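Local coordinates for extracellular solute-binding protein (Conexibacter woesei, PDB 4P98) that probably binds a solute outside the cell membrane and delivers it to an ABC transporter, as a lipoprotein of the BMP family, at residues W37-A42 with V52-G57; L128-G133 with G308-P313; P154-T159 with E178-R183. All blocks are in the same frame, centred on the assembly; numbering follows the deposited sequence.

In the fold
Contacts 1 and 3 are equivalent in kind. Each packs the helix of a beta-alpha-beta unit on that unit's edge strand. Contact 1 belongs to the six-stranded parallel sheet and contact 3 to the five-stranded one. Their centres are 27 Å apart, on opposite sides of the chain's centre. Contact 2 joins helix 125-137 to the chain after helix 294-307, and contact 3 is nested inside the long loop that it closes. These two have centres 18 Å apart and touch through Gly129 CA and Thr159 CG2 at 4.0 Å. Contacts 1 and 2 have centres 28 Å apart and do not touch. In relatives of this family the solute lies between the two lobes built on these sheets.

Contact 1: W37-A42 with V52-G57; sequences WAAEAA and VQIRQG
Ala42 and Val52 bring their CA atoms to 6.9 Å, and Ala39 and Ile54 follow at 7.5 Å, where helix 34-45 packs on edge strand 53-55 and the residue before it. Ala42 makes the closer meeting. Its CB lies 3.9 Å from Val52 CG1, and its carbonyl O is 3.7 Å from Val52 CG2. Val52 uses both branches because CG1 stands anti to the backbone N (chi1 -174°) while CG2 sits beside that N. Ile54 reaches the helix with the end of its longer branch. CD1 is 4.3 Å from Ala39 CB and equally far from Ala42 CB, so one methyl serves two turns. Ile23 of the neighbouring strand 22-25 touches Ala42, Val52 and Ile54 and adds to this apolar layer. Arg55 and Gln53 point to the other side of the strand. There NH1 and NH2 of Arg55 both grip Gln53 OE1, NH1 on a lone pair at 3.0 Å, and NH1 also reaches Ile54 O. Phe71 of helix 61-73 touches both residues. The two segments thus pack without a hydrogen bond, mainly through methyl groups, with Ala39 CA and Ala42 O also touched, while Arg55 and Gln53 pair with each other on the far side.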
# COMPACT_ATOMS: atom_id res chain seq x y z
N TRP A 37 4.86 -2.23 -5.13
CA TRP A 37 5.58 -1.55 -4.04
C TRP A 37 6.77 -2.36 -3.53
O TRP A 37 7.84 -1.81 -3.25
CB TRP A 37 4.64 -1.19 -2.89
CG TRP A 37 3.49 -0.29 -3.28
CD1 TRP A 37 3.43 0.58 -4.35
CD2 TRP A 37 2.22 -0.18 -2.63
NE1 TRP A 37 2.22 1.22 -4.38
CE2 TRP A 37 1.46 0.77 -3.33
CE3 TRP A 37 1.66 -0.79 -1.50
CZ2 TRP A 37 0.17 1.13 -2.95
CZ3 TRP A 37 0.37 -0.44 -1.12
CH2 TRP A 37 -0.36 0.51 -1.86
N ALA A 38 6.61 -3.68 -3.43
CA ALA A 38 7.72 -4.56 -3.06
C ALA A 38 8.77 -4.64 -4.15
O ALA A 38 9.97 -4.60 -3.87
CB ALA A 38 7.22 -5.94 -2.71
N ALA A 39 8.32 -4.76 -5.40
CA ALA A 39 9.24 -4.79 -6.54
C ALA A 39 10.08 -3.51 -6.64
O ALA A 39 11.28 -3.58 -6.93
CB ALA A 39 8.48 -5.03 -7.84
N GLU A 40 9.47 -2.36 -6.38
CA GLU A 40 10.17 -1.09 -6.49
C GLU A 40 11.20 -0.95 -5.35
O GLU A 40 12.32 -0.51 -5.59
CB GLU A 40 9.21 0.09 -6.48
CG GLU A 40 9.92 1.40 -6.79
CD GLU A 40 9.07 2.62 -6.57
OE1 GLU A 40 9.39 3.39 -5.65
OE2 GLU A 40 8.08 2.81 -7.33
N ALA A 41 10.81 -1.35 -4.15
CA ALA A 41 11.75 -1.38 -3.02
C ALA A 41 12.92 -2.31 -3.33
O ALA A 41 14.09 -1.97 -3.09
CB ALA A 41 11.06 -1.80 -1.74
N ALA A 42 12.62 -3.47 -3.91
CA ALA A 42 13.66 -4.43 -4.26
C ALA A 42 14.62 -3.89 -5.33
O ALA A 42 15.83 -4.13 -5.25
CB ALA A 42 13.04 -5.75 -4.69
N VAL A 52 18.90 -9.49 -6.57
CA VAL A 52 17.48 -9.75 -6.35
C VAL A 52 16.82 -10.59 -7.45
O VAL A 52 16.99 -10.30 -8.63
CB VAL A 52 16.69 -8.43 -6.26
CG1 VAL A 52 15.23 -8.70 -5.87
CG2 VAL A 52 17.33 -7.50 -5.25
N GLN A 53 16.07 -11.61 -7.03
CA GLN A 53 15.17 -12.37 -7.90
C GLN A 53 13.75 -12.19 -7.37
O GLN A 53 13.54 -12.18 -6.16
CB GLN A 53 15.52 -13.86 -7.86
CG GLN A 53 16.82 -14.21 -8.57
CD GLN A 53 16.71 -14.03 -10.07
OE1 GLN A 53 15.68 -14.33 -10.67
NE2 GLN A 53 17.78 -13.53 -10.69
N ILE A 54 12.80 -12.05 -8.29
CA ILE A 54 11.40 -11.85 -7.92
C ILE A 54 10.53 -12.90 -8.62
O ILE A 54 10.71 -13.15 -9.81
CB ILE A 54 10.91 -10.44 -8.31
CG1 ILE A 54 11.77 -9.39 -7.59
CG2 ILE A 54 9.43 -10.27 -7.98
CD1 ILE A 54 11.58 -7.96 -8.04
N ARG A 55 9.63 -13.52 -7.87
CA ARG A 55 8.64 -14.44 -8.42
C ARG A 55 7.26 -13.94 -8.02
O ARG A 55 7.06 -13.54 -6.88
CB ARG A 55 8.86 -15.86 -7.93
CG ARG A 55 10.24 -16.42 -8.21
CD ARG A 55 10.48 -16.69 -9.69
NE ARG A 55 11.85 -17.15 -9.92
CZ ARG A 55 12.90 -16.37 -10.21
NH1 ARG A 55 12.77 -15.05 -10.35
NH2 ARG A 55 14.09 -16.92 -10.36
N GLN A 56 6.32 -13.99 -8.96
CA GLN A 56 5.00 -13.39 -8.79
C GLN A 56 3.90 -14.41 -8.78
O GLN A 56 4.12 -15.56 -9.14
CB GLN A 56 4.69 -12.48 -9.96
CG GLN A 56 5.81 -11.57 -10.37
CD GLN A 56 5.41 -10.76 -11.57
OE1 GLN A 56 4.24 -10.40 -11.73
NE2 GLN A 56 6.37 -10.47 -12.43
N GLY A 57 2.70 -13.97 -8.41
CA GLY A 57 1.48 -14.78 -8.52
C GLY A 57 1.46 -16.00 -7.64
O GLY A 57 0.88 -17.02 -8.02

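Contact 2: L128-G133 with G308-P313; sequences LGYLDG and GELRLP
Tyr130 and Leu312 meet through different first torsions. Tyr130 carries CG anti to the backbone N (chi1 -166°), which sends the ring out from helix 125-137. Leu312 has CG anti to its carbonyl carbon instead (chi1 -63°). This turns CG toward the ring, and the second torsion, with CD1 anti to CA, leaves CD2 over one face. The methyl carbon is 3.6 Å from the ring centroid and 19° off the normal, a CH-pi contact. It sits slightly toward the rim, with Tyr130 CE1 its nearest atom at 3.4 Å. Leu310 comes in from the opposite direction to the tyrosine. Its CD2 lies 3.9 Å from Tyr130 OH and meets the ring obliquely. The two leucines therefore share one aromatic side chain, Leu312 on the ring face and Leu310 near the hydroxyl. Leu310 also touches Leu301 and Leu305 of helix 294-307, while Tyr130 touches Ala165 and Ala169 of helix 154-170. Replacing Tyr130 by an alanine would probably leave Leu312 CD2 without the ring face it rests on and open a gap between the helix and the loop. The chain turns out of helix 294-307 at Gly308, which has positive phi, passes through Glu309 and runs extended from Leu310 on. Helix 125-137 lies in sequence between the two parallel sheets, and the 308-313 segment follows the chain's return to the first. Such repeated passage between two Rossmann-like lobes is characteristic of the type I periplasmic binding protein fold.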
# COMPACT_ATOMS: atom_id res chain seq x y z
N LEU A 128 -3.93 4.04 5.09
CA LEU A 128 -3.91 4.39 3.67
C LEU A 128 -5.14 5.22 3.34
O LEU A 128 -5.05 6.24 2.65
CB LEU A 128 -3.91 3.15 2.78
CG LEU A 128 -2.73 2.20 2.85
CD1 LEU A 128 -3.09 0.95 2.04
CD2 LEU A 128 -1.45 2.81 2.32
N GLY A 129 -6.30 4.80 3.85
CA GLY A 129 -7.53 5.55 3.65
C GLY A 129 -7.43 6.95 4.23
O GLY A 129 -7.76 7.94 3.57
N TYR A 130 -6.93 7.04 5.47
CA TYR A 130 -6.81 8.32 6.15
C TYR A 130 -5.96 9.31 5.35
O TYR A 130 -6.34 10.46 5.20
CB TYR A 130 -6.27 8.15 7.57
CG TYR A 130 -6.44 9.39 8.42
CD1 TYR A 130 -7.59 9.58 9.18
CD2 TYR A 130 -5.46 10.38 8.43
CE1 TYR A 130 -7.74 10.71 9.96
CE2 TYR A 130 -5.61 11.52 9.22
CZ TYR A 130 -6.75 11.68 9.98
OH TYR A 130 -6.93 12.81 10.74
N LEU A 131 -4.82 8.87 4.82
CA LEU A 131 -3.96 9.74 4.05
C LEU A 131 -4.64 10.21 2.74
O LEU A 131 -4.52 11.37 2.35
CB LEU A 131 -2.62 9.07 3.75
CG LEU A 131 -1.62 9.89 2.95
CD1 LEU A 131 -1.33 11.23 3.63
CD2 LEU A 131 -0.36 9.10 2.73
N ASP A 132 -5.35 9.31 2.08
CA ASP A 132 -6.10 9.69 0.87
C ASP A 132 -7.13 10.78 1.17
O ASP A 132 -7.21 11.78 0.45
CB ASP A 132 -6.85 8.49 0.29
CG ASP A 132 -5.94 7.46 -0.25
OD1 ASP A 132 -4.83 7.80 -0.72
OD2 ASP A 132 -6.35 6.28 -0.23
N GLY A 133 -7.90 10.57 2.23
CA GLY A 133 -8.93 11.50 2.65
C GLY A 133 -8.36 12.83 3.09
O GLY A 133 -8.91 13.89 2.79
N GLY A 308 2.12 11.48 18.86
CA GLY A 308 0.93 11.08 19.59
C GLY A 308 -0.00 12.24 19.84
O GLY A 308 -1.04 12.06 20.48
N GLU A 309 0.36 13.43 19.35
CA GLU A 309 -0.54 14.60 19.33
C GLU A 309 -1.86 14.21 18.65
O GLU A 309 -2.95 14.52 19.13
CB GLU A 309 0.09 15.78 18.58
CG GLU A 309 -0.67 17.09 18.76
CD GLU A 309 -0.17 18.23 17.91
OE1 GLU A 309 1.01 18.22 17.50
OE2 GLU A 309 -0.95 19.17 17.66
N LEU A 310 -1.75 13.52 17.52
CA LEU A 310 -2.91 12.93 16.87
C LEU A 310 -2.87 11.42 17.06
O LEU A 310 -1.84 10.79 16.81
CB LEU A 310 -2.93 13.27 15.38
CG LEU A 310 -4.07 12.65 14.55
CD1 LEU A 310 -5.45 13.05 15.08
CD2 LEU A 310 -3.90 13.09 13.12
N ARG A 311 -3.97 10.85 17.54
CA ARG A 311 -4.12 9.40 17.62
C ARG A 311 -5.35 9.01 16.81
O ARG A 311 -6.38 9.66 16.90
CB ARG A 311 -4.23 8.95 19.08
CG ARG A 311 -2.93 9.09 19.86
CD ARG A 311 -3.09 8.80 21.34
NE ARG A 311 -3.39 7.39 21.59
CZ ARG A 311 -3.69 6.87 22.78
NH1 ARG A 311 -3.73 7.64 23.87
NH2 ARG A 311 -3.95 5.57 22.89
N LEU A 312 -5.22 7.96 16.01
CA LEU A 312 -6.30 7.54 15.11
C LEU A 312 -7.07 6.39 15.73
O LEU A 312 -6.48 5.52 16.37
CB LEU A 312 -5.74 7.10 13.76
CG LEU A 312 -5.01 8.17 12.95
CD1 LEU A 312 -4.29 7.57 11.75
CD2 LEU A 312 -5.95 9.27 12.51
N PRO A 313 -8.40 6.35 15.53
CA PRO A 313 -9.15 5.19 16.01
C PRO A 313 -8.84 3.92 15.21
O PRO A 313 -8.16 3.99 14.17
CB PRO A 313 -10.61 5.60 15.81
CG PRO A 313 -10.58 6.64 14.74
CD PRO A 313 -9.25 7.33 14.84

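Contact 3: P154-T159 with E178-R183; sequences PFVLAT and ETYTGR
Within 178-183, only Tyr180 touches residues 154-159, and two successive helix residues meet its ring without either lying squarely over a face or at an edge. Val156 brings CG1 to 3.8 Å from Tyr180 CE1, the two side chains sliding past each other in opposite directions. Leu157 crosses the tyrosine at about a right angle. Its CD2 lies 3.5 Å from Tyr180 OH and slightly farther from CZ. The CB of Leu157 does not head for the strand. CG lies anti to the carbonyl carbon (chi1 -66°), and from there CD2 comes round to the hydroxyl end of the ring. The other branch of Val156 is also used. CG2 stands 3.7 Å above one face of the Phe155 ring. Thr159 ties its hydroxyl back into the helix, with OG1 giving a hydrogen bond of 2.8 Å to Phe155 O. The backbone N of Thr159 reaches the same oxygen from the other face of its plane, so two donors hold it. After the strand, Thr181 OG1 accepts from Arg183 N at 3.2 Å, forming an ST turn, with Gly182 at positive phi between them. Next to the tyrosine, Glu178 OE1 is hydrogen-bonded to Tyr176 OH and His160 ND1, and the ring of His160 also meets that of Tyr180. Residues 154-159 and 178-183 thus meet without a hydrogen bond, through van der Waals contacts of two aliphatic side chains with one tyrosine, its hydroxyl included, while Glu178 and His160, just beyond Thr159, add a polar link between the same helix and strand.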
# COMPACT_ATOMS: atom_id res chain seq x y z
N PRO A 154 -14.35 -6.46 5.44
CA PRO A 154 -13.93 -5.63 6.56
C PRO A 154 -12.75 -4.67 6.28
O PRO A 154 -12.84 -3.51 6.64
CB PRO A 154 -13.59 -6.66 7.65
CG PRO A 154 -14.46 -7.82 7.34
CD PRO A 154 -14.51 -7.88 5.84
N PHE A 155 -11.69 -5.12 5.62
CA PHE A 155 -10.54 -4.23 5.36
C PHE A 155 -10.89 -3.10 4.38
O PHE A 155 -10.35 -2.02 4.49
CB PHE A 155 -9.28 -5.00 4.90
CG PHE A 155 -9.30 -5.46 3.46
CD1 PHE A 155 -9.91 -6.67 3.10
CD2 PHE A 155 -8.67 -4.72 2.47
CE1 PHE A 155 -9.92 -7.09 1.78
CE2 PHE A 155 -8.67 -5.15 1.15
CZ PHE A 155 -9.30 -6.33 0.81
N VAL A 156 -11.80 -3.37 3.43
CA VAL A 156 -12.24 -2.34 2.51
C VAL A 156 -13.09 -1.29 3.25
O VAL A 156 -12.87 -0.09 3.10
CB VAL A 156 -13.04 -2.96 1.33
CG1 VAL A 156 -13.55 -1.87 0.40
CG2 VAL A 156 -12.15 -3.93 0.58
N LEU A 157 -14.04 -1.74 4.05
CA LEU A 157 -14.87 -0.83 4.86
C LEU A 157 -14.01 0.01 5.82
O LEU A 157 -14.27 1.21 6.04
CB LEU A 157 -15.92 -1.62 5.64
CG LEU A 157 -17.00 -2.34 4.82
CD1 LEU A 157 -17.90 -3.18 5.73
CD2 LEU A 157 -17.83 -1.34 4.04
N ALA A 158 -12.96 -0.60 6.36
CA ALA A 158 -12.01 0.13 7.21
C ALA A 158 -11.25 1.21 6.42
O ALA A 158 -11.08 2.35 6.91
CB ALA A 158 -11.04 -0.84 7.87
N THR A 159 -10.82 0.87 5.21
CA THR A 159 -10.14 1.82 4.34
C THR A 159 -11.03 3.03 4.10
O THR A 159 -10.58 4.18 4.19
CB THR A 159 -9.73 1.19 2.99
OG1 THR A 159 -8.89 0.04 3.22
CG2 THR A 159 -8.98 2.19 2.14
N GLU A 178 -19.75 7.50 -1.49
CA GLU A 178 -18.96 6.36 -1.92
C GLU A 178 -19.86 5.27 -2.50
O GLU A 178 -21.05 5.17 -2.18
CB GLU A 178 -18.11 5.82 -0.76
CG GLU A 178 -18.93 5.11 0.30
CD GLU A 178 -18.21 4.97 1.63
OE1 GLU A 178 -16.98 5.18 1.70
OE2 GLU A 178 -18.90 4.64 2.60
N THR A 179 -19.26 4.45 -3.35
CA THR A 179 -19.95 3.35 -4.00
C THR A 179 -19.01 2.15 -4.01
O THR A 179 -17.82 2.29 -4.27
CB THR A 179 -20.31 3.70 -5.46
OG1 THR A 179 -21.19 4.82 -5.48
CG2 THR A 179 -20.99 2.55 -6.16
N TYR A 180 -19.57 0.98 -3.77
CA TYR A 180 -18.83 -0.27 -3.82
C TYR A 180 -19.25 -1.09 -5.05
O TYR A 180 -20.44 -1.25 -5.31
CB TYR A 180 -19.10 -1.05 -2.54
CG TYR A 180 -18.56 -0.36 -1.30
CD1 TYR A 180 -17.21 -0.39 -1.00
CD2 TYR A 180 -19.42 0.31 -0.43
CE1 TYR A 180 -16.71 0.25 0.14
CE2 TYR A 180 -18.93 0.95 0.70
CZ TYR A 180 -17.57 0.90 0.99
OH TYR A 180 -17.08 1.52 2.12
N THR A 181 -18.28 -1.61 -5.80
CA THR A 181 -18.60 -2.44 -6.96
C THR A 181 -19.00 -3.87 -6.62
O THR A 181 -19.62 -4.54 -7.44
CB THR A 181 -17.44 -2.54 -7.97
OG1 THR A 181 -16.37 -3.30 -7.40
CG2 THR A 181 -16.95 -1.16 -8.38
N GLY A 182 -18.62 -4.34 -5.43
CA GLY A 182 -18.86 -5.73 -5.02
C GLY A 182 -17.79 -6.72 -5.45
O GLY A 182 -17.87 -7.90 -5.12
N ARG A 183 -16.77 -6.25 -6.18
CA ARG A 183 -15.77 -7.12 -6.83
C ARG A 183 -14.38 -6.55 -6.70
O ARG A 183 -14.23 -5.34 -6.57
CB ARG A 183 -16.07 -7.24 -8.33
CG ARG A 183 -17.41 -7.85 -8.67
CD ARG A 183 -17.41 -9.35 -8.43
NE ARG A 183 -18.59 -9.98 -9.03
CZ ARG A 183 -19.73 -10.26 -8.40
NH1 ARG A 183 -19.90 -9.99 -7.10
NH2 ARG A 183 -20.72 -10.83 -9.08